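Local coordinates for glutamate receptor kainate-like protein (Pleurobrachia bachei, PDB 4ZDM), which probably forms a glycine-activated ion channel subunit of the ionotropic glutamate receptor family, whose ligand-binding domain holds glycine here, at residues P19-P24 and C36-V42; M47-L52 and L230-M235; D123-L127 and D137-W141. All coordinates share one frame; numbering follows the deposited sequence. Where two conformers were deposited one is given.

Contact 1 of 3, residues P19-P24 and C36-V42; sequences PFISEP and CYTGVNV
Ser22 N donates to Thr38 O at 2.8 Å, and Thr38 N answers with a nearly straight bond (176°) to Ser22 OG at 2.9 Å. With chi1 at 72°, OG lies between its own backbone N and carbonyl carbon, where it can also donate to Glu23 O from above that carbonyl plane. With an alanine here, Thr38 N would probably lose its acceptor and Glu23 O its hydroxyl donor. Pro24 CA lies over one face of the Tyr37 ring, 4.1 Å from its centroid, while Ser22 O meets the ring edge in plane, 3.2 Å from CD2. Phe58 adds an edge-to-face contact to that ring, and Tyr37 OH bonds to Ile31 O. Hydrogen bonds of 2.9 Å each run from Val40 N to Pro19 O and from Asn41 N to Phe20 O, the latter on a lone pair. Gly39 is the N-cap; a beta carbon there would collide with Phe20 O. Asn41 OD1 stands at the Phe20 ring edge, 3.4 Å from CD1, while ND2 is held by Val92 O. Loop carbonyls thus satisfy first-turn amides of helix 40-52, which is likely to steady the loop carrying Phe20, whose side chain is about 6 Å from the bound glycine.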
loop_
_atom_site.group_PDB
_atom_site.type_symbol
_atom_site.label_atom_id
_atom_site.label_comp_id
_atom_site.label_asym_id
_atom_site.label_seq_id
_atom_site.Cartn_x
_atom_site.Cartn_y
_atom_site.Cartn_z
ATOM N N PRO A 19 -16.317 -20.995 -1.298
ATOM C CA PRO A 19 -15.058 -21.650 -1.674
ATOM C C PRO A 19 -13.990 -20.722 -2.248
ATOM O O PRO A 19 -12.941 -21.181 -2.688
ATOM C CB PRO A 19 -15.517 -22.636 -2.762
ATOM C CG PRO A 19 -16.611 -21.894 -3.444
ATOM C CD PRO A 19 -17.332 -21.126 -2.365
ATOM N N PHE A 20 -14.249 -19.420 -2.189
ATOM C CA PHE A 20 -13.403 -18.454 -2.869
ATOM C C PHE A 20 -12.128 -18.126 -2.083
ATOM O O PHE A 20 -11.024 -18.119 -2.659
ATOM C CB PHE A 20 -14.210 -17.197 -3.143
ATOM C CG PHE A 20 -15.474 -17.445 -3.928
ATOM C CD1 PHE A 20 -15.421 -17.850 -5.263
ATOM C CD2 PHE A 20 -16.715 -17.347 -3.307
ATOM C CE1 PHE A 20 -16.623 -18.130 -5.965
ATOM C CE2 PHE A 20 -17.874 -17.618 -4.026
ATOM C CZ PHE A 20 -17.823 -17.998 -5.326
ATOM N N ILE A 21 -12.275 -17.856 -0.775
ATOM C CA ILE A 21 -11.155 -17.500 0.121
ATOM C C ILE A 21 -11.428 -18.084 1.473
ATOM O O ILE A 21 -12.526 -17.909 2.014
ATOM C CB ILE A 21 -10.953 -15.965 0.240
ATOM C CG1 ILE A 21 -10.788 -15.333 -1.142
ATOM C CG2 ILE A 21 -9.759 -15.637 1.169
ATOM C CD1 ILE A 21 -10.694 -13.837 -1.132
ATOM N N SER A 22 -10.462 -18.820 2.023
ATOM C CA SER A 22 -10.630 -19.362 3.376
ATOM C C SER A 22 -10.454 -18.349 4.488
ATOM O O SER A 22 -9.977 -17.252 4.271
ATOM C CB SER A 22 -9.623 -20.494 3.563
ATOM O OG SER A 22 -8.316 -19.979 3.668
ATOM N N GLU A 23 -10.869 -18.718 5.710
ATOM C CA GLU A 23 -10.337 -18.028 6.881
ATOM C C GLU A 23 -8.812 -18.203 6.923
ATOM O O GLU A 23 -8.282 -19.181 6.391
ATOM C CB GLU A 23 -10.964 -18.593 8.169
ATOM C CG GLU A 23 -12.426 -18.419 8.263
ATOM C CD GLU A 23 -12.892 -17.002 8.519
ATOM O OE1 GLU A 23 -12.106 -16.124 8.892
ATOM O OE2 GLU A 23 -14.123 -16.761 8.395
ATOM N N PRO A 24 -8.116 -17.295 7.588
ATOM C CA PRO A 24 -6.670 -17.484 7.801
ATOM C C PRO A 24 -6.431 -18.732 8.653
ATOM O O PRO A 24 -7.254 -19.030 9.522
ATOM C CB PRO A 24 -6.239 -16.221 8.542
ATOM C CG PRO A 24 -7.504 -15.644 9.121
ATOM C CD PRO A 24 -8.613 -16.040 8.179
ATOM N N CYS A 36 -1.262 -18.053 4.426
ATOM C CA CYS A 36 -2.168 -18.480 5.463
ATOM C C CYS A 36 -3.544 -18.869 4.923
ATOM O O CYS A 36 -4.446 -19.202 5.694
ATOM C CB CYS A 36 -2.374 -17.372 6.499
ATOM S SG CYS A 36 -0.937 -16.913 7.507
ATOM N N TYR A 37 -3.745 -18.800 3.593
ATOM C CA TYR A 37 -5.062 -18.976 2.986
ATOM C C TYR A 37 -5.100 -20.031 1.901
ATOM O O TYR A 37 -4.075 -20.316 1.276
ATOM C CB TYR A 37 -5.520 -17.652 2.355
ATOM C CG TYR A 37 -5.694 -16.522 3.337
ATOM C CD1 TYR A 37 -4.586 -15.745 3.780
ATOM C CD2 TYR A 37 -6.930 -16.253 3.899
ATOM C CE1 TYR A 37 -4.727 -14.726 4.681
ATOM C CE2 TYR A 37 -7.073 -15.225 4.802
ATOM C CZ TYR A 37 -5.992 -14.474 5.190
ATOM O OH TYR A 37 -6.204 -13.499 6.126
ATOM N N THR A 38 -6.301 -20.573 1.691
ATOM C CA THR A 38 -6.626 -21.407 0.534
ATOM C C THR A 38 -7.914 -20.882 -0.110
ATOM O O THR A 38 -8.458 -19.878 0.361
ATOM C CB THR A 38 -6.826 -22.907 0.901
ATOM O OG1 THR A 38 -7.956 -22.983 1.799
ATOM C CG2 THR A 38 -5.561 -23.501 1.524
ATOM N N GLY A 39 -8.331 -21.496 -1.218
ATOM C CA GLY A 39 -9.550 -21.138 -1.911
ATOM C C GLY A 39 -9.321 -20.908 -3.394
ATOM O O GLY A 39 -8.211 -20.705 -3.862
ATOM N N VAL A 40 -10.405 -20.945 -4.135
ATOM C CA VAL A 40 -10.376 -20.756 -5.586
ATOM C C VAL A 40 -9.637 -19.489 -5.953
ATOM O O VAL A 40 -8.743 -19.466 -6.822
ATOM C CB VAL A 40 -11.815 -20.719 -6.161
ATOM C CG1 VAL A 40 -11.793 -20.315 -7.630
ATOM C CG2 VAL A 40 -12.515 -22.043 -5.963
ATOM N N ASN A 41 -10.001 -18.408 -5.305
ATOM C CA ASN A 41 -9.484 -17.102 -5.716
ATOM C C ASN A 41 -8.044 -16.893 -5.230
ATOM O O ASN A 41 -7.285 -16.154 -5.861
ATOM C CB ASN A 41 -10.359 -15.971 -5.188
ATOM C CG ASN A 41 -11.729 -15.928 -5.804
ATOM O OD1 ASN A 41 -12.262 -16.940 -6.280
ATOM N ND2 ASN A 41 -12.366 -14.763 -5.731
ATOM N N VAL A 42 -7.671 -17.524 -4.099
ATOM C CA VAL A 42 -6.311 -17.497 -3.612
ATOM C C VAL A 42 -5.416 -18.164 -4.641
ATOM O O VAL A 42 -4.346 -17.661 -4.952
ATOM C CB VAL A 42 -6.247 -18.177 -2.215
ATOM C CG1 VAL A 42 -4.829 -18.294 -1.748
ATOM C CG2 VAL A 42 -7.100 -17.373 -1.251
#

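Contact 2 of 3, residues M47-L52 and L230-M235; sequences MMSQDL and LVDTFM
Segment 47-52 of helix 40-52 and segment 230-235 of helix 228-240, which meet through Met48 and Phe234, have axes 10.6 Å apart at closest approach and N-to-C directions 120° apart. No hydrogen bond crosses between the segments, so the evidence is all in the packing. Phe234 is a knob in a hole formed by Met47, Met48, Asp51 and Leu52. Its CG stands anti to the backbone N (chi1 179°), which sends the ring across to the other helix. There Met48 CA rests over one face, 3.7 Å from the ring centroid, a CH-pi contact. The Met48 side chain then runs obliquely past the same ring: CB lies 3.6 Å from Phe234 CE2, and SD makes an oblique Met-aromatic contact at 5.5 Å from the centroid. A bend at chi3 brings the methyl CE back to 3.7 Å from Phe234 CD2, with Val231 CG1 also in touch. Asp51 approaches the ring through CB, 3.7 Å from Phe234 CD1. At the other end Leu52 uses both branches, CD1 against Phe234 CB and CD2 against Leu230 CB and Val231 CG2. Beyond the pair, Met48 and Met235 both touch Phe219 of strand 205-221, and Met48 also packs on Phe54 of strand 54-59. Helix 243-254 adds Val243 against Met47 and Ile244 against Met235, so the two helices share their packing with two strands and a third helix.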
loop_
_atom_site.group_PDB
_atom_site.type_symbol
_atom_site.label_atom_id
_atom_site.label_comp_id
_atom_site.label_asym_id
_atom_site.label_seq_id
_atom_site.Cartn_x
_atom_site.Cartn_y
_atom_site.Cartn_z
ATOM N N MET A 47 -1.469 -17.782 -9.290
ATOM C CA MET A 47 -1.099 -17.969 -10.679
ATOM C C MET A 47 -0.971 -16.640 -11.419
ATOM O O MET A 47 -0.087 -16.453 -12.256
ATOM C CB MET A 47 -2.123 -18.876 -11.376
ATOM C CG MET A 47 -2.182 -20.262 -10.838
ATOM S SD MET A 47 -3.311 -21.309 -11.800
ATOM C CE MET A 47 -4.648 -20.138 -12.137
ATOM N N MET A 48 -1.857 -15.698 -11.108
ATOM C CA MET A 48 -1.796 -14.386 -11.741
ATOM C C MET A 48 -0.519 -13.646 -11.386
ATOM O O MET A 48 0.079 -13.003 -12.239
ATOM C CB MET A 48 -3.042 -13.587 -11.324
ATOM C CG MET A 48 -3.201 -12.284 -12.036
ATOM S SD MET A 48 -4.572 -11.282 -11.431
ATOM C CE MET A 48 -5.950 -12.116 -12.160
ATOM N N SER A 49 -0.111 -13.724 -10.134
ATOM C CA SER A 49 1.081 -13.029 -9.717
ATOM C C SER A 49 2.303 -13.561 -10.446
ATOM O O SER A 49 3.204 -12.812 -10.812
ATOM C CB SER A 49 1.256 -13.160 -8.220
ATOM O OG SER A 49 1.707 -14.476 -7.877
ATOM N N GLN A 50 2.329 -14.876 -10.640
ATOM C CA GLN A 50 3.486 -15.510 -11.320
ATOM C C GLN A 50 3.532 -15.070 -12.757
ATOM O O GLN A 50 4.591 -14.699 -13.269
ATOM C CB GLN A 50 3.370 -17.021 -11.191
ATOM C CG GLN A 50 4.490 -17.769 -11.836
ATOM C CD GLN A 50 4.341 -19.260 -11.589
ATOM O OE1 GLN A 50 3.258 -19.737 -11.224
ATOM N NE2 GLN A 50 5.431 -19.998 -11.762
ATOM N N ASP A 51 2.389 -14.995 -13.444
ATOM C CA ASP A 51 2.323 -14.543 -14.812
ATOM C C ASP A 51 2.585 -13.054 -14.985
ATOM O O ASP A 51 3.418 -12.643 -15.821
ATOM C CB ASP A 51 0.960 -14.913 -15.402
ATOM C CG ASP A 51 0.906 -14.780 -16.895
ATOM O OD1 ASP A 51 0.782 -13.659 -17.398
ATOM O OD2 ASP A 51 1.043 -15.807 -17.569
ATOM N N LEU A 52 1.942 -12.231 -14.171
ATOM C CA LEU A 52 2.024 -10.783 -14.309
ATOM C C LEU A 52 3.198 -10.187 -13.536
ATOM O O LEU A 52 3.463 -8.999 -13.690
ATOM C CB LEU A 52 0.747 -10.111 -13.829
ATOM C CG LEU A 52 -0.467 -9.922 -14.742
ATOM C CD1 LEU A 52 -0.914 -11.228 -15.169
ATOM C CD2 LEU A 52 -1.601 -9.186 -14.085
ATOM N N LEU A 230 -3.909 -6.295 -18.357
ATOM C CA LEU A 230 -3.136 -7.493 -18.073
ATOM C C LEU A 230 -3.906 -8.474 -17.196
ATOM O O LEU A 230 -3.855 -9.694 -17.391
ATOM C CB LEU A 230 -1.779 -7.144 -17.429
ATOM C CG LEU A 230 -0.771 -6.459 -18.369
ATOM C CD1 LEU A 230 0.423 -6.028 -17.527
ATOM C CD2 LEU A 230 -0.330 -7.384 -19.440
ATOM N N VAL A 231 -4.649 -7.960 -16.226
ATOM C CA VAL A 231 -5.495 -8.799 -15.382
ATOM C C VAL A 231 -6.557 -9.480 -16.239
ATOM O O VAL A 231 -6.813 -10.658 -16.121
ATOM C CB VAL A 231 -6.129 -7.962 -14.265
ATOM C CG1 VAL A 231 -7.220 -8.665 -13.540
ATOM C CG2 VAL A 231 -5.081 -7.556 -13.243
ATOM N N ASP A 232 -7.196 -8.693 -17.093
ATOM C CA ASP A 232 -8.268 -9.224 -17.973
ATOM C C ASP A 232 -7.759 -10.336 -18.886
ATOM O O ASP A 232 -8.415 -11.363 -19.023
ATOM C CB ASP A 232 -8.873 -8.112 -18.801
ATOM C CG ASP A 232 -9.787 -7.183 -18.032
ATOM O OD1 ASP A 232 -10.083 -7.403 -16.851
ATOM O OD2 ASP A 232 -10.213 -6.156 -18.648
ATOM N N THR A 233 -6.581 -10.152 -19.473
ATOM C CA THR A 233 -6.007 -11.154 -20.377
ATOM C C THR A 233 -5.712 -12.426 -19.595
ATOM O O THR A 233 -6.005 -13.547 -20.054
ATOM C CB THR A 233 -4.775 -10.590 -21.026
ATOM O OG1 THR A 233 -5.210 -9.566 -21.950
ATOM C CG2 THR A 233 -4.032 -11.683 -21.796
ATOM N N PHE A 234 -5.120 -12.287 -18.404
ATOM C CA PHE A 234 -4.855 -13.469 -17.616
ATOM C C PHE A 234 -6.140 -14.189 -17.241
ATOM O O PHE A 234 -6.227 -15.428 -17.335
ATOM C CB PHE A 234 -4.082 -13.107 -16.337
ATOM C CG PHE A 234 -3.808 -14.297 -15.497
ATOM C CD1 PHE A 234 -2.744 -15.106 -15.798
ATOM C CD2 PHE A 234 -4.684 -14.665 -14.500
ATOM C CE1 PHE A 234 -2.527 -16.272 -15.112
ATOM C CE2 PHE A 234 -4.429 -15.859 -13.786
ATOM C CZ PHE A 234 -3.366 -16.601 -14.118
ATOM N N MET A 235 -7.160 -13.450 -16.784
ATOM C CA MET A 235 -8.372 -14.073 -16.359
ATOM C C MET A 235 -9.050 -14.814 -17.510
ATOM O O MET A 235 -9.601 -15.913 -17.326
ATOM C CB MET A 235 -9.310 -13.027 -15.762
ATOM C CG MET A 235 -10.503 -13.598 -15.059
ATOM S SD MET A 235 -10.106 -14.240 -13.423
ATOM C CE MET A 235 -10.273 -12.752 -12.449
#

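Contact 3 of 3, residues D123-L127 and D137-W141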
loop_
_atom_site.group_PDB
_atom_site.type_symbol
_atom_site.label_atom_id
_atom_site.label_comp_id
_atom_site.label_asym_id
_atom_site.label_seq_id
_atom_site.Cartn_x
_atom_site.Cartn_y
_atom_site.Cartn_z
ATOM N N ASP A 123 -40.164 -27.232 4.670
ATOM C CA ASP A 123 -41.241 -27.516 5.614
ATOM C C ASP A 123 -42.306 -28.378 4.964
ATOM O O ASP A 123 -43.297 -28.723 5.604
ATOM C CB ASP A 123 -41.897 -26.220 6.106
ATOM C CG ASP A 123 -41.081 -25.510 7.153
ATOM O OD1 ASP A 123 -40.205 -26.156 7.764
ATOM O OD2 ASP A 123 -41.323 -24.303 7.375
ATOM N N GLY A 124 -42.112 -28.707 3.688
ATOM C CA GLY A 124 -43.168 -29.302 2.891
ATOM C C GLY A 124 -44.056 -28.228 2.284
ATOM O O GLY A 124 -44.334 -28.254 1.081
ATOM N N THR A 125 -44.494 -27.277 3.113
ATOM C CA THR A 125 -45.278 -26.131 2.640
ATOM C C THR A 125 -44.379 -25.036 2.071
ATOM O O THR A 125 -44.579 -23.850 2.354
ATOM C CB THR A 125 -46.128 -25.489 3.760
ATOM O OG1 THR A 125 -45.264 -24.889 4.734
ATOM C CG2 THR A 125 -47.038 -26.522 4.430
ATOM N N ASP A 126 -43.391 -25.429 1.278
ATOM C CA ASP A 126 -42.473 -24.465 0.702
ATOM C C ASP A 126 -43.193 -23.628 -0.347
ATOM O O ASP A 126 -44.195 -24.048 -0.934
ATOM C CB ASP A 126 -41.270 -25.162 0.078
ATOM C CG ASP A 126 -40.677 -26.234 0.978
ATOM O OD1 ASP A 126 -40.708 -26.087 2.224
ATOM O OD2 ASP A 126 -40.179 -27.236 0.428
ATOM N N LEU A 127 -42.669 -22.430 -0.553
ATOM C CA LEU A 127 -43.145 -21.512 -1.569
ATOM C C LEU A 127 -42.703 -21.974 -2.946
ATOM O O LEU A 127 -41.818 -22.825 -3.072
ATOM C CB LEU A 127 -42.606 -20.115 -1.273
ATOM C CG LEU A 127 -43.026 -19.590 0.103
ATOM C CD1 LEU A 127 -42.323 -18.301 0.455
ATOM C CD2 LEU A 127 -44.521 -19.360 0.109
ATOM N N ASP A 137 -47.170 -14.921 5.629
ATOM C CA ASP A 137 -46.627 -14.553 6.933
ATOM C C ASP A 137 -46.008 -15.738 7.669
ATOM O O ASP A 137 -45.688 -15.638 8.851
ATOM C CB ASP A 137 -47.721 -13.911 7.800
ATOM C CG ASP A 137 -49.036 -14.672 7.746
ATOM O OD1 ASP A 137 -49.019 -15.919 7.868
ATOM O OD2 ASP A 137 -50.090 -14.014 7.580
ATOM N N LYS A 138 -45.841 -16.860 6.981
ATOM C CA LYS A 138 -45.182 -18.018 7.568
ATOM C C LYS A 138 -43.661 -17.859 7.634
ATOM O O LYS A 138 -43.028 -18.243 8.613
ATOM C CB LYS A 138 -45.523 -19.274 6.767
ATOM C CG LYS A 138 -44.825 -20.547 7.249
ATOM C CD LYS A 138 -45.413 -21.768 6.546
ATOM C CE LYS A 138 -44.633 -23.037 6.832
ATOM N NZ LYS A 138 -44.081 -23.084 8.208
ATOM N N TYR A 139 -43.082 -17.285 6.583
ATOM C CA TYR A 139 -41.630 -17.188 6.494
ATOM C C TYR A 139 -41.156 -15.766 6.604
ATOM O O TYR A 139 -41.700 -14.875 5.956
ATOM C CB TYR A 139 -41.150 -17.745 5.174
ATOM C CG TYR A 139 -41.448 -19.195 4.998
ATOM C CD1 TYR A 139 -40.620 -20.162 5.536
ATOM C CD2 TYR A 139 -42.586 -19.597 4.315
ATOM C CE1 TYR A 139 -40.908 -21.513 5.383
ATOM C CE2 TYR A 139 -42.884 -20.942 4.154
ATOM C CZ TYR A 139 -42.044 -21.888 4.692
ATOM O OH TYR A 139 -42.345 -23.214 4.515
ATOM N N GLN A 140 -40.146 -15.572 7.446
ATOM C CA GLN A 140 -39.299 -14.390 7.373
ATOM C C GLN A 140 -38.316 -14.576 6.214
ATOM O O GLN A 140 -38.100 -15.680 5.733
ATOM C CB GLN A 140 -38.498 -14.181 8.648
ATOM C CG GLN A 140 -39.345 -13.831 9.868
ATOM C CD GLN A 140 -38.470 -13.527 11.053
ATOM O OE1 GLN A 140 -37.995 -14.436 11.724
ATOM N NE2 GLN A 140 -38.196 -12.243 11.280
ATOM N N TRP A 141 -37.729 -13.478 5.760
ATOM C CA TRP A 141 -36.619 -13.610 4.823
ATOM C C TRP A 141 -35.570 -12.555 5.120
ATOM O O TRP A 141 -35.829 -11.567 5.785
ATOM C CB TRP A 141 -37.106 -13.503 3.385
ATOM C CG TRP A 141 -37.728 -12.191 2.993
ATOM C CD1 TRP A 141 -37.088 -11.153 2.363
ATOM C CD2 TRP A 141 -39.088 -11.783 3.145
ATOM N NE1 TRP A 141 -37.958 -10.128 2.126
ATOM C CE2 TRP A 141 -39.198 -10.492 2.599
ATOM C CE3 TRP A 141 -40.231 -12.385 3.703
ATOM C CZ2 TRP A 141 -40.394 -9.784 2.594
ATOM C CZ3 TRP A 141 -41.414 -11.671 3.690
ATOM C CH2 TRP A 141 -41.483 -10.394 3.119
HETATM O O HOH W 1 -40.047 -24.196 3.707
#
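This surface contact joins the loop that follows strand 112-121 to the approach of strand 140-144, where Lys138 and Tyr139 meet Asp123 and its neighbours. Lys138 NZ forms a salt bridge with Asp123 OD2 at 3.1 Å. The ammonium comes from above the carboxylate plane, 43° out of it, at the end of a chain that runs extended before bending at its last torsion. On the way, Lys138 CG passes over one face of the Tyr139 ring, 3.7 Å above its plane and offset toward the rim. Tyr139 itself comes from the direction opposite to Asp123, and its ring lies only 20° from the carboxylate plane. Thr125 O stands at the ring edge, in plane, 3.2 Å from Tyr139 OH. The phenol donates to a water at 2.6 Å, and that water donates in turn to Asp126 OD1, a separation modelled rather short. The same OD1 accepts Asp123 N on its syn lone pair at 2.8 Å, with an angle of 162°, and so ties the turn together from within. Asp126 OD2 is bonded to Ser122 OG, so both carboxylate oxygens are engaged. The apolar part is slight: Leu127 CD1 lies 4.1 Å from Tyr139 CD2, the two side chains sliding past each other in opposite directions. Asp123, Gly124 and Thr125 are poorly ordered, so the salt bridge and the bond from Asp123 N both rest on uncertain positions. The Gly-Thr pair is consistent with the short linker that, in isolated ligand-binding domains of this family, replaces the channel-forming segments. A surface junction on the second lobe fits the place where those segments would leave and re-enter the two-lobed, periplasmic-binding-protein-like domain of an intact ionotropic glutamate receptor.

Along the chain, contact 1 closes before contact 2 opens, and contact 3 is nested in the long loop that contact 2 closes. Contacts 1 and 2 share helix 40-52, one at its start and the other at its end; their centres are about 18 Å apart and their nearest atoms about 5 Å, without touching. Contact 3 lies about 34 Å from contact 1 and about 45 Å from contact 2, centre to centre, and across the chain's centre from contact 2. This separation is consistent with a two-lobed domain, contacts 1 and 2 in the first lobe, which the C-terminal helices rejoin, and contact 3 in the second, with the glycine pocket between the lobes.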